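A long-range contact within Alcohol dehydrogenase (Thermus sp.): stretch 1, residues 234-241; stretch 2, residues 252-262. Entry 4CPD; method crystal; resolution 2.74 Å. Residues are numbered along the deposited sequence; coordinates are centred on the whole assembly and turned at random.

Stretch 1, residues 234-241: DEGPDLVL
Stretch 2 (252-262) LALEMVRPGGR

A loop running into a beta strand packs against the end of a helix and the turn after it, held by a parallel strand pairing, a further backbone hydrogen bond and an arginine-aspartate salt bridge. The two stretches bury 595 Å² between them, both sides summed.

Stretch 1 is loop from Asp 234 to Asp 238 and strand from Leu 239 to Leu 241. Stretch 2 is helical from Leu 252 to Met 256. Val 257 leaves helical angles (phi/psi -62/146), and a type II turn from Arg 258 to Gly 261 leads to Arg 262, which is extended (-136/136). The turn is closed by Gly 261 N to Arg 258 O at 3.0 Å. Gly 260 sits in it at phi/psi 76/9, a positive phi that favours glycine.

The register starts with Gly 236 beside Arg 258, CA atoms 4.1 Å apart. Asp 238 and Gly 261 follow at 4.9 Å between CA atoms. Leu 239 (-134/137, chi1 t 173°, chi2 p 52°) pairs with Arg 262 as a parallel bridge, also 4.9 Å between CA atoms, with both side chains on the same face of the sheet. Leu 239 CD1 lies 3.3 Å from Arg 262 O. Arg 262 bonds to the neighbours of Leu 239: Arg 262 N donates to Asp 238 O at 3.1 Å, and Arg 262 O accepts from Val 240 N at 3.0 Å. Further back, Arg 258 N donates to Pro 237 O at 3.1 Å in a nearly linear bond (171°).

Close backbone approach explains two glycines. Gly 236 (119/164) places its CA 3.5 Å from Met 256 O. A CB there would clash with that oxygen and with Arg 258 N, and the backbone angles alone call for glycine. At Gly 261 a CB would clash with Asp 238 O and with Val 257 CG2.

Arg 258 points its CA-to-CB bond toward stretch 1. Its chi1 is p (75°), chi2 and chi3 are t, and chi4 is 80°. This brings NE to 2.7 Å from Asp 238 OD1, the salt bridge, while NH2 also donates to OD1 at 3.1 Å. The carboxylate oxygen lies at the guanidinium edge, near its plane. Asp 238 (-64/-37) starts sideways, but chi1 m (-60°) and chi2 -79° carry its end nearer. Arg 258 NH1 donates to Pro 259 O at 2.8 Å, within its own turn.

Arg 262 has chi1 m (-67°), with chi2 (147°) and chi3 (-94°) between wells. Its guanidinium lays one face over Asp 238 O, and NH2 comes within 3.6 Å of Asp 238 CB.

The apolar part lies at the helix end and just beyond it. Val 240 (-118/127, chi1 t) points toward stretch 2 and is buried. Its CG1 is 3.7 Å from Ala 253 CB, and its CG2 is 3.7 Å from Val 257 CB. Met 256, with chi1 and chi2 t and chi3 m, brings CG to 4.2 Å from Pro 237 CD.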

# COMPACT_ATOMS: atom_id res chain seq x y z
N ASP A 234 -18.05 14.93 -0.11
CA ASP A 234 -17.07 15.57 0.82
C ASP A 234 -16.14 14.60 1.57
O ASP A 234 -15.49 14.98 2.54
CB ASP A 234 -17.82 16.48 1.81
CG ASP A 234 -18.74 17.41 1.10
OD1 ASP A 234 -18.23 18.28 0.35
OD2 ASP A 234 -19.97 17.24 1.24
N GLU A 235 -16.06 13.36 1.09
CA GLU A 235 -15.17 12.34 1.63
C GLU A 235 -13.87 12.37 0.85
O GLU A 235 -12.79 12.47 1.41
CB GLU A 235 -15.81 10.96 1.47
CG GLU A 235 -17.12 10.74 2.22
CD GLU A 235 -17.66 9.28 2.12
OE1 GLU A 235 -17.34 8.57 1.13
OE2 GLU A 235 -18.42 8.83 3.02
N GLY A 236 -13.99 12.31 -0.47
CA GLY A 236 -12.86 12.06 -1.36
C GLY A 236 -13.19 10.78 -2.10
O GLY A 236 -14.10 10.02 -1.69
N PRO A 237 -12.49 10.52 -3.20
CA PRO A 237 -12.67 9.27 -3.93
C PRO A 237 -12.06 8.02 -3.22
O PRO A 237 -11.12 8.13 -2.40
CB PRO A 237 -11.95 9.54 -5.24
CG PRO A 237 -10.86 10.49 -4.87
CD PRO A 237 -11.37 11.32 -3.72
N ASP A 238 -12.59 6.86 -3.54
CA ASP A 238 -12.10 5.61 -2.99
C ASP A 238 -10.66 5.32 -3.42
O ASP A 238 -9.87 4.81 -2.64
CB ASP A 238 -13.00 4.48 -3.44
CG ASP A 238 -14.42 4.67 -2.98
OD1 ASP A 238 -14.69 4.38 -1.79
OD2 ASP A 238 -15.27 5.14 -3.78
N LEU A 239 -10.33 5.67 -4.66
CA LEU A 239 -9.02 5.41 -5.24
C LEU A 239 -8.46 6.63 -5.98
O LEU A 239 -9.19 7.31 -6.68
CB LEU A 239 -9.15 4.23 -6.19
CG LEU A 239 -7.95 3.86 -7.05
CD1 LEU A 239 -6.68 3.68 -6.24
CD2 LEU A 239 -8.26 2.58 -7.80
N VAL A 240 -7.18 6.94 -5.79
CA VAL A 240 -6.50 7.93 -6.62
C VAL A 240 -5.38 7.26 -7.37
O VAL A 240 -4.55 6.61 -6.77
CB VAL A 240 -5.89 9.07 -5.82
CG1 VAL A 240 -5.25 10.10 -6.74
CG2 VAL A 240 -6.95 9.75 -5.00
N LEU A 241 -5.37 7.44 -8.68
CA LEU A 241 -4.25 7.02 -9.51
C LEU A 241 -3.44 8.25 -9.88
O LEU A 241 -3.94 9.10 -10.61
CB LEU A 241 -4.74 6.36 -10.79
CG LEU A 241 -3.56 5.89 -11.62
CD1 LEU A 241 -3.21 4.48 -11.23
CD2 LEU A 241 -3.87 5.94 -13.08
N LEU A 252 -0.90 15.85 -3.24
CA LEU A 252 -2.24 16.09 -3.72
C LEU A 252 -3.07 14.81 -3.65
O LEU A 252 -4.18 14.82 -3.12
CB LEU A 252 -2.19 16.61 -5.15
CG LEU A 252 -3.39 17.44 -5.55
CD1 LEU A 252 -3.43 18.77 -4.79
CD2 LEU A 252 -3.34 17.67 -7.05
N ALA A 253 -2.52 13.72 -4.16
CA ALA A 253 -3.22 12.45 -4.15
C ALA A 253 -3.58 12.04 -2.73
O ALA A 253 -4.72 11.57 -2.49
CB ALA A 253 -2.38 11.37 -4.82
N LEU A 254 -2.63 12.23 -1.82
CA LEU A 254 -2.81 11.83 -0.42
C LEU A 254 -3.78 12.72 0.37
O LEU A 254 -4.48 12.26 1.27
CB LEU A 254 -1.45 11.75 0.28
CG LEU A 254 -0.64 10.54 -0.21
CD1 LEU A 254 0.81 10.68 0.15
CD2 LEU A 254 -1.17 9.22 0.34
N GLU A 255 -3.84 14.00 0.02
CA GLU A 255 -4.82 14.88 0.60
C GLU A 255 -6.22 14.56 0.05
O GLU A 255 -7.21 14.47 0.77
CB GLU A 255 -4.44 16.31 0.28
CG GLU A 255 -5.11 17.32 1.21
CD GLU A 255 -4.66 18.75 0.96
OE1 GLU A 255 -3.77 18.98 0.10
OE2 GLU A 255 -5.20 19.65 1.64
N MET A 256 -6.28 14.40 -1.26
CA MET A 256 -7.53 14.20 -1.98
C MET A 256 -8.29 12.92 -1.58
O MET A 256 -9.51 12.94 -1.38
CB MET A 256 -7.13 14.18 -3.45
CG MET A 256 -8.21 14.03 -4.49
SD MET A 256 -7.42 14.05 -6.11
CE MET A 256 -6.69 15.68 -6.18
N VAL A 257 -7.57 11.80 -1.47
CA VAL A 257 -8.20 10.49 -1.30
C VAL A 257 -8.99 10.49 0.00
O VAL A 257 -8.57 11.13 0.96
CB VAL A 257 -7.15 9.34 -1.30
CG1 VAL A 257 -6.27 9.40 -0.06
CG2 VAL A 257 -7.81 7.97 -1.43
N ARG A 258 -10.11 9.78 0.04
CA ARG A 258 -10.87 9.63 1.28
C ARG A 258 -10.10 8.87 2.34
O ARG A 258 -9.24 8.06 2.03
CB ARG A 258 -12.22 8.94 1.05
CG ARG A 258 -12.20 7.43 0.81
CD ARG A 258 -13.61 6.87 0.91
NE ARG A 258 -13.74 5.45 0.52
CZ ARG A 258 -13.44 4.40 1.29
NH1 ARG A 258 -12.94 4.54 2.51
NH2 ARG A 258 -13.64 3.19 0.82
N PRO A 259 -10.44 9.11 3.61
CA PRO A 259 -10.01 8.21 4.65
C PRO A 259 -10.32 6.78 4.29
O PRO A 259 -11.39 6.50 3.76
CB PRO A 259 -10.86 8.64 5.86
CG PRO A 259 -11.08 10.11 5.63
CD PRO A 259 -11.23 10.23 4.14
N GLY A 260 -9.37 5.90 4.55
CA GLY A 260 -9.53 4.48 4.30
C GLY A 260 -9.44 4.14 2.85
O GLY A 260 -9.76 3.02 2.47
N GLY A 261 -9.04 5.11 2.03
CA GLY A 261 -8.89 4.90 0.61
C GLY A 261 -7.49 4.43 0.21
O GLY A 261 -6.64 4.08 1.05
N ARG A 262 -7.24 4.44 -1.09
CA ARG A 262 -6.04 3.85 -1.66
C ARG A 262 -5.46 4.77 -2.68
O ARG A 262 -6.20 5.34 -3.47
CB ARG A 262 -6.37 2.53 -2.34
CG ARG A 262 -6.81 1.44 -1.39
CD ARG A 262 -7.83 0.54 -2.04
NE ARG A 262 -9.21 0.95 -1.75
CZ ARG A 262 -10.20 1.14 -2.63
NH1 ARG A 262 -10.06 1.00 -3.95
NH2 ARG A 262 -11.39 1.47 -2.15